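Local coordinates for COG1633: Uncharacterized conserved protein (Magnetospirillum magnetotacticum, PDB 2OH3) that is of unknown function but binds a zinc ion within a four-helix bundle and probably belongs with the ferritin-like rubrerythrins, at residues M46-F49 and S50-G54; A15-T18 and E19-E22; P67-M70 and S71-R75. One frame throughout, in Å; residues are numbered along the deposited sequence. Where two conformers were deposited one is given.

Contacts 1 and 2 are single-helix contacts, partly buried, on helix 37-61 and helix 6-33, which follow each other in the chain; their centres lie about 8 Å apart and they touch. Contact 1 presents aromatic rings and contact 2 a carboxylate toward the metal-binding interior, while each also has a polar outer side. Contact 3 is a surface contact in the loop between helices 37-61 and 94-118. It has no regular helix or strand and lies away from the metal, the Tyr-74 side chain being about 13 Å from the zinc ion, yet it rests on helix 6-33 beside contact 2. Both contacts 2 and 3 also touch the second subunit, which contact 1 does not.

Contact 1: M46-F49 and S50-G54; sequences MARF and STLHG
Phe-49 and His-53, one turn apart on helix 37-61, send their side chains the same way, and this is the tightly packed half of the contact. In Phe-49 CG stands anti to the backbone N (chi1 169°), which carries the ring forward along the helix until CE1 lies 3.8 Å from His-53 CB. That methylene sits over the phenyl face, 4.2 Å from its centroid, as a CH-pi contact. The two rings are near parallel, with planes at 25°, but slid so far that they barely overlap, their centroids being 5.1 Å apart. Around them, His-53 ND1 is hydrogen-bonded to Glu-17 on helix 6-33, and Phe-49 meets the zinc ligand His-138 edge to face. The solvent side is looser. There Arg-48 bends at chi2 (66°) and lays one face of its guanidinium on Leu-52, whose CD2 comes within 3.5 Å of NH2. This exposed arginine also touches a crystal neighbour, which may share in setting its pose. Arg-48 NH1 donates to a water 3.2 Å away, and the same water is 3.0 Å from Thr-51 OG1, a bridge across one turn. Backbone bonds run beneath both halves, among them His-53 N to Phe-49 O at 2.8 Å. An alanine at Phe-49 would take away the ring under His-53 CB, and the His-53 ring would probably be less firmly fixed, with a gap opened beside His-138. The chemistry thus implies two differently built sides: aromatic contacts and a directed hydrogen bond hold His-53 against Glu-17, whereas the outer side relies on apolar cover and water.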
loop_
_atom_site.group_PDB
_atom_site.type_symbol
_atom_site.label_atom_id
_atom_site.label_comp_id
_atom_site.label_asym_id
_atom_site.label_seq_id
_atom_site.Cartn_x
_atom_site.Cartn_y
_atom_site.Cartn_z
HETATM N N MSE A 46 14.148 9.449 10.223
HETATM C CA MSE A 46 13.092 9.786 9.278
HETATM C C MSE A 46 11.701 9.518 9.850
HETATM O O MSE A 46 10.791 10.316 9.633
HETATM C CB MSE A 46 13.281 9.013 7.967
HETATM C CG MSE A 46 14.494 9.377 7.032
HETATM SE SE MSE A 46 14.445 11.255 6.377
HETATM C CE MSE A 46 12.999 11.348 5.850
ATOM N N ALA A 47 11.532 8.396 10.545
ATOM C CA ALA A 47 10.253 8.038 11.132
ATOM C C ALA A 47 9.914 9.086 12.198
ATOM O O ALA A 47 8.756 9.415 12.401
ATOM C CB ALA A 47 10.305 6.658 11.772
ATOM N N ARG A 48 10.935 9.561 12.887
ATOM C CA ARG A 48 10.718 10.567 13.926
ATOM C C ARG A 48 10.341 11.903 13.333
ATOM O O ARG A 48 9.494 12.587 13.876
ATOM C CB ARG A 48 11.949 10.691 14.826
ATOM C CG ARG A 48 11.811 11.760 15.905
ATOM C CD ARG A 48 10.752 11.393 16.875
ATOM N NE ARG A 48 10.628 12.425 17.901
ATOM C CZ ARG A 48 9.513 12.681 18.579
ATOM N NH1 ARG A 48 8.391 11.984 18.350
ATOM N NH2 ARG A 48 9.514 13.656 19.491
ATOM N N PHE A 49 10.976 12.287 12.223
ATOM C CA PHE A 49 10.604 13.496 11.518
ATOM C C PHE A 49 9.115 13.382 11.116
ATOM O O PHE A 49 8.349 14.366 11.255
ATOM C CB PHE A 49 11.498 13.721 10.273
ATOM C CG PHE A 49 10.984 14.807 9.359
ATOM C CD1 PHE A 49 9.983 14.543 8.433
ATOM C CD2 PHE A 49 11.468 16.092 9.450
ATOM C CE1 PHE A 49 9.484 15.555 7.583
ATOM C CE2 PHE A 49 10.957 17.119 8.616
ATOM C CZ PHE A 49 9.972 16.837 7.683
ATOM N N SER A 50 8.694 12.209 10.609
ATOM C CA SER A 50 7.284 12.029 10.218
ATOM C C SER A 50 6.316 12.348 11.345
ATOM O O SER A 50 5.360 13.052 11.146
ATOM C CB SER A 50 6.985 10.614 9.773
ATOM O OG SER A 50 5.585 10.460 9.667
ATOM N N THR A 51 6.560 11.796 12.514
ATOM C CA THR A 51 5.735 12.025 13.667
ATOM C C THR A 51 5.642 13.496 14.025
ATOM O O THR A 51 4.542 14.003 14.268
ATOM C CB THR A 51 6.294 11.250 14.842
ATOM O OG1 THR A 51 6.289 9.867 14.483
ATOM C CG2 THR A 51 5.486 11.484 16.079
ATOM N N LEU A 52 6.792 14.165 14.072
ATOM C CA LEU A 52 6.858 15.580 14.423
ATOM C C LEU A 52 6.135 16.459 13.421
ATOM O O LEU A 52 5.327 17.317 13.787
ATOM C CB LEU A 52 8.316 16.029 14.550
ATOM C CG LEU A 52 9.069 15.474 15.752
ATOM C CD1 LEU A 52 10.510 15.889 15.676
ATOM C CD2 LEU A 52 8.455 15.965 17.056
ATOM N N HIS A 53 6.423 16.224 12.153
ATOM C CA HIS A 53 5.805 16.932 11.051
ATOM C C HIS A 53 4.305 16.633 10.908
ATOM O O HIS A 53 3.484 17.537 10.744
ATOM C CB HIS A 53 6.517 16.581 9.714
ATOM C CG HIS A 53 6.299 17.604 8.644
ATOM N ND1 HIS A 53 5.805 17.299 7.390
ATOM C CD2 HIS A 53 6.471 18.953 8.666
ATOM C CE1 HIS A 53 5.698 18.415 6.684
ATOM N NE2 HIS A 53 6.098 19.430 7.430
ATOM N N GLY A 54 3.964 15.358 10.956
ATOM C CA GLY A 54 2.576 14.949 11.001
ATOM C C GLY A 54 1.799 15.641 12.097
ATOM O O GLY A 54 0.640 16.000 11.890
HETATM O O HOH W 1 7.878 9.183 16.991
#

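Contact 2: A15-T18 and E19-E22; sequences ALET and EAAE. With IMD (imidazole), chain C.
Glu-17 OE1 accepts a nearly straight hydrogen bond (170° at the hydrogen) from a bound imidazole, whose N3 lies 2.7 Å from Glu-17 OE1. Ala-20, three residues on, flanks the same molecule: its CB approaches the imidazole C4 to 3.7 Å. Glu-17 reaches this spot with CG anti to its carbonyl carbon (chi1 -71°) and a further bend at chi2, while OE2 is hydrogen-bonded to His-53 of helix 37-61. The imidazole probably comes from the crystallisation liquor, but it may mark a pocket, which the side chain of Met-46 also lines. Elsewhere round helix 6-33, Thr-18 and Glu-22 lie side by side and point the same way, their approach of 3.9 Å from CG2 to OE2 being only loose packing. Thr-18 OG1 turns back instead to the carbonyl of Ile-14. Glu-19 packs its CB 3.3 Å from Ala-15 O and then leads away: OE1 forms a salt bridge with Arg-23, and OE2 takes a hydrogen bond from Trp-76 N of its own chain and a salt bridge from Arg-75 of the second subunit. Regular i to i+4 bonds run through the segment, such as Ala-21 N to Glu-17 O at 3.0 Å. The Glu-17 side chain is about 6 Å from the zinc ion, whose protein ligands seen here are Glu-105, Glu-135 and His-138; an inward glutamate beside such a centre is in keeping with the ferritin-like four-helix bundle of rubrerythrins.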
loop_
_atom_site.group_PDB
_atom_site.type_symbol
_atom_site.label_atom_id
_atom_site.label_comp_id
_atom_site.label_asym_id
_atom_site.label_seq_id
_atom_site.Cartn_x
_atom_site.Cartn_y
_atom_site.Cartn_z
ATOM N N ALA A 15 -1.652 12.198 5.289
ATOM C CA ALA A 15 -1.642 10.827 4.839
ATOM C C ALA A 15 -0.243 10.442 4.437
ATOM O O ALA A 15 0.187 9.324 4.720
ATOM C CB ALA A 15 -2.639 10.627 3.717
ATOM N N LEU A 16 0.460 11.351 3.776
ATOM C CA LEU A 16 1.840 11.107 3.333
ATOM C C LEU A 16 2.749 10.853 4.512
ATOM O O LEU A 16 3.612 9.988 4.447
ATOM C CB LEU A 16 2.412 12.262 2.488
ATOM C CG LEU A 16 1.876 12.376 1.041
ATOM C CD1 LEU A 16 2.240 13.716 0.356
ATOM C CD2 LEU A 16 2.312 11.193 0.148
ATOM N N GLU A 17 2.538 11.597 5.596
ATOM C CA GLU A 17 3.311 11.468 6.827
ATOM C C GLU A 17 2.958 10.256 7.674
ATOM O O GLU A 17 3.843 9.598 8.197
ATOM C CB GLU A 17 3.151 12.736 7.687
ATOM C CG GLU A 17 3.879 13.947 7.089
ATOM C CD GLU A 17 5.390 13.672 6.916
ATOM O OE1 GLU A 17 5.845 12.652 7.493
ATOM O OE2 GLU A 17 6.103 14.420 6.195
ATOM N N THR A 18 1.685 9.956 7.832
ATOM C CA THR A 18 1.291 8.709 8.462
ATOM C C THR A 18 1.917 7.502 7.726
ATOM O O THR A 18 2.494 6.592 8.341
ATOM C CB THR A 18 -0.252 8.608 8.489
ATOM O OG1 THR A 18 -0.766 9.760 9.165
ATOM C CG2 THR A 18 -0.724 7.375 9.224
ATOM N N GLU A 19 1.832 7.528 6.402
ATOM C CA GLU A 19 2.425 6.491 5.593
ATOM C C GLU A 19 3.938 6.449 5.814
ATOM O O GLU A 19 4.459 5.398 6.088
ATOM C CB GLU A 19 2.065 6.669 4.107
ATOM C CG GLU A 19 2.812 5.726 3.172
ATOM C CD GLU A 19 2.273 4.290 3.147
ATOM O OE1 GLU A 19 1.410 3.923 3.958
ATOM O OE2 GLU A 19 2.691 3.497 2.262
ATOM N N ALA A 20 4.642 7.573 5.702
ATOM C CA ALA A 20 6.097 7.586 5.883
ATOM C C ALA A 20 6.528 7.025 7.233
ATOM O O ALA A 20 7.450 6.225 7.308
ATOM C CB ALA A 20 6.665 8.962 5.700
ATOM N N ALA A 21 5.879 7.438 8.308
ATOM C CA ALA A 21 6.203 6.895 9.610
ATOM C C ALA A 21 6.130 5.383 9.677
ATOM O O ALA A 21 7.005 4.770 10.273
ATOM C CB ALA A 21 5.305 7.485 10.694
ATOM N N GLU A 22 5.058 4.794 9.169
ATOM C CA GLU A 22 4.917 3.350 9.144
ATOM C C GLU A 22 5.958 2.663 8.295
ATOM O O GLU A 22 6.450 1.610 8.662
ATOM C CB GLU A 22 3.565 2.933 8.551
ATOM C CG GLU A 22 2.412 3.140 9.468
ATOM C CD GLU A 22 1.084 2.923 8.758
ATOM O OE1 GLU A 22 1.059 2.142 7.749
ATOM O OE2 GLU A 22 0.084 3.525 9.247
HETATM N N1 IMD C . 10.079 12.256 5.084
HETATM C C2 IMD C . 8.900 12.849 5.277
HETATM N N3 IMD C . 8.339 12.278 6.407
HETATM C C4 IMD C . 9.168 11.352 6.884
HETATM C C5 IMD C . 10.265 11.340 6.066
#

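Contact 3: P67-M70 and S71-R75; sequences PKLM and SWQYR
A type I beta turn from Met-70 to Gln-73, reinforced by a side-chain bond, shapes this piece of the long loop before helix 94-118. Gln-73 N closes the turn on Met-70 O at 2.8 Å, coming from above the carbonyl plane. The Gln-73 side chain, extended beyond CG, reaches back so that OE1 accepts from Met-70 N, also at 2.8 Å and nearly straight (N-H...O 168°). Met-70 thus has both its backbone N and O gripped by the same residue. On another side, Met-70, a selenomethionine, sets its CB over the six-membered ring of Trp-72 as a CH-pi contact, 3.7 Å from the centroid. Trp-72 CG sits between its backbone N and carbonyl carbon (chi1 47°), which brings the indole back alongside Met-70. Tyr-74 offers its edge to Leu-69, with Tyr-74 CD2 4.0 Å from Leu-69 CB. A face of the same ring lies over Ser-71 O, the acceptor of both Tyr-74 N and Arg-75 N. The second subunit packs against the turn: Ser-71 OG is hydrogen-bonded to Glu-26 of that subunit, and the Trp-72 ring meets His-89 there with planes at about 15°. Within its own chain the turn lies against helix 6-33, with Tyr-74 on Ala-15 and Gln-73 on His-12, so it is held between that helix and the partner subunit.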
loop_
_atom_site.group_PDB
_atom_site.type_symbol
_atom_site.label_atom_id
_atom_site.label_comp_id
_atom_site.label_asym_id
_atom_site.label_seq_id
_atom_site.Cartn_x
_atom_site.Cartn_y
_atom_site.Cartn_z
ATOM N N PRO A 67 -11.092 15.729 3.491
ATOM C CA PRO A 67 -11.628 14.621 2.716
ATOM C C PRO A 67 -10.858 13.353 3.015
ATOM O O PRO A 67 -9.662 13.400 3.323
ATOM C CB PRO A 67 -11.434 15.074 1.256
ATOM C CG PRO A 67 -10.286 16.021 1.284
ATOM C CD PRO A 67 -10.265 16.640 2.672
ATOM N N LYS A 68 -11.568 12.238 2.971
ATOM C CA LYS A 68 -10.965 10.917 3.027
ATOM C C LYS A 68 -10.361 10.664 1.643
ATOM O O LYS A 68 -11.039 10.810 0.628
ATOM C CB LYS A 68 -12.038 9.858 3.368
ATOM C CG LYS A 68 -11.534 8.405 3.385
ATOM C CD LYS A 68 -12.641 7.423 3.770
ATOM N N LEU A 69 -9.079 10.328 1.618
ATOM C CA LEU A 69 -8.327 10.053 0.397
ATOM C C LEU A 69 -8.321 8.567 0.092
ATOM O O LEU A 69 -8.470 7.741 0.992
ATOM C CB LEU A 69 -6.868 10.466 0.588
ATOM C CG LEU A 69 -6.591 11.912 0.925
ATOM C CD1 LEU A 69 -5.096 12.105 0.835
ATOM C CD2 LEU A 69 -7.315 12.832 -0.029
HETATM N N MSE A 70 -8.120 8.244 -1.177
HETATM C CA MSE A 70 -7.965 6.858 -1.609
HETATM C C MSE A 70 -6.513 6.434 -1.415
HETATM O O MSE A 70 -5.609 7.243 -1.565
HETATM C CB MSE A 70 -8.355 6.724 -3.073
HETATM C CG MSE A 70 -9.781 7.185 -3.388
HETATM SE SE MSE A 70 -11.157 6.103 -2.591
HETATM C CE MSE A 70 -11.423 6.941 -0.955
ATOM N N SER A 71 -6.303 5.164 -1.070
ATOM C CA SER A 71 -4.982 4.624 -0.786
ATOM C C SER A 71 -3.920 4.982 -1.822
ATOM O O SER A 71 -2.786 5.269 -1.447
ATOM C CB SER A 71 -5.055 3.111 -0.618
ATOM O OG SER A 71 -5.718 2.497 -1.707
ATOM N N TRP A 72 -4.268 4.955 -3.113
ATOM C CA TRP A 72 -3.269 5.224 -4.157
ATOM C C TRP A 72 -2.843 6.684 -4.153
ATOM O O TRP A 72 -1.792 6.996 -4.670
ATOM C CB TRP A 72 -3.715 4.777 -5.569
ATOM C CG TRP A 72 -5.078 5.201 -5.902
ATOM C CD1 TRP A 72 -5.481 6.386 -6.466
ATOM C CD2 TRP A 72 -6.248 4.463 -5.629
ATOM N NE1 TRP A 72 -6.862 6.409 -6.567
ATOM C CE2 TRP A 72 -7.343 5.231 -6.054
ATOM C CE3 TRP A 72 -6.474 3.218 -5.050
ATOM C CZ2 TRP A 72 -8.634 4.784 -5.921
ATOM C CZ3 TRP A 72 -7.747 2.777 -4.924
ATOM C CH2 TRP A 72 -8.810 3.536 -5.350
ATOM N N GLN A 73 -3.599 7.572 -3.514
ATOM C CA GLN A 73 -3.176 8.967 -3.413
ATOM C C GLN A 73 -2.022 9.216 -2.457
ATOM O O GLN A 73 -1.472 10.316 -2.441
ATOM C CB GLN A 73 -4.353 9.868 -3.011
ATOM C CG GLN A 73 -5.551 9.719 -3.917
ATOM C CD GLN A 73 -6.650 10.707 -3.618
ATOM O OE1 GLN A 73 -7.631 10.367 -2.983
ATOM N NE2 GLN A 73 -6.496 11.936 -4.092
ATOM N N TYR A 74 -1.673 8.259 -1.606
ATOM C CA TYR A 74 -0.662 8.560 -0.587
ATOM C C TYR A 74 0.269 7.393 -0.261
ATOM O O TYR A 74 1.343 7.634 0.229
ATOM C CB TYR A 74 -1.313 9.136 0.702
ATOM C CG TYR A 74 -2.235 8.125 1.363
ATOM C CD1 TYR A 74 -1.707 7.125 2.175
ATOM C CD2 TYR A 74 -3.621 8.111 1.115
ATOM C CE1 TYR A 74 -2.499 6.172 2.728
ATOM C CE2 TYR A 74 -4.438 7.135 1.713
ATOM C CZ TYR A 74 -3.840 6.178 2.513
ATOM O OH TYR A 74 -4.542 5.188 3.119
ATOM N N ARG A 75 -0.136 6.147 -0.510
ATOM C CA ARG A 75 0.736 4.997 -0.209
ATOM C C ARG A 75 2.055 5.037 -0.995
ATOM O O ARG A 75 2.086 5.382 -2.168
ATOM C CB ARG A 75 0.046 3.683 -0.493
ATOM C CG ARG A 75 -0.920 3.242 0.554
ATOM C CD ARG A 75 -1.442 1.895 0.203
ATOM N NE ARG A 75 -2.175 1.318 1.320
ATOM C CZ ARG A 75 -2.612 0.078 1.349
ATOM N NH1 ARG A 75 -2.497 -0.682 0.290
ATOM N NH2 ARG A 75 -3.256 -0.374 2.411
#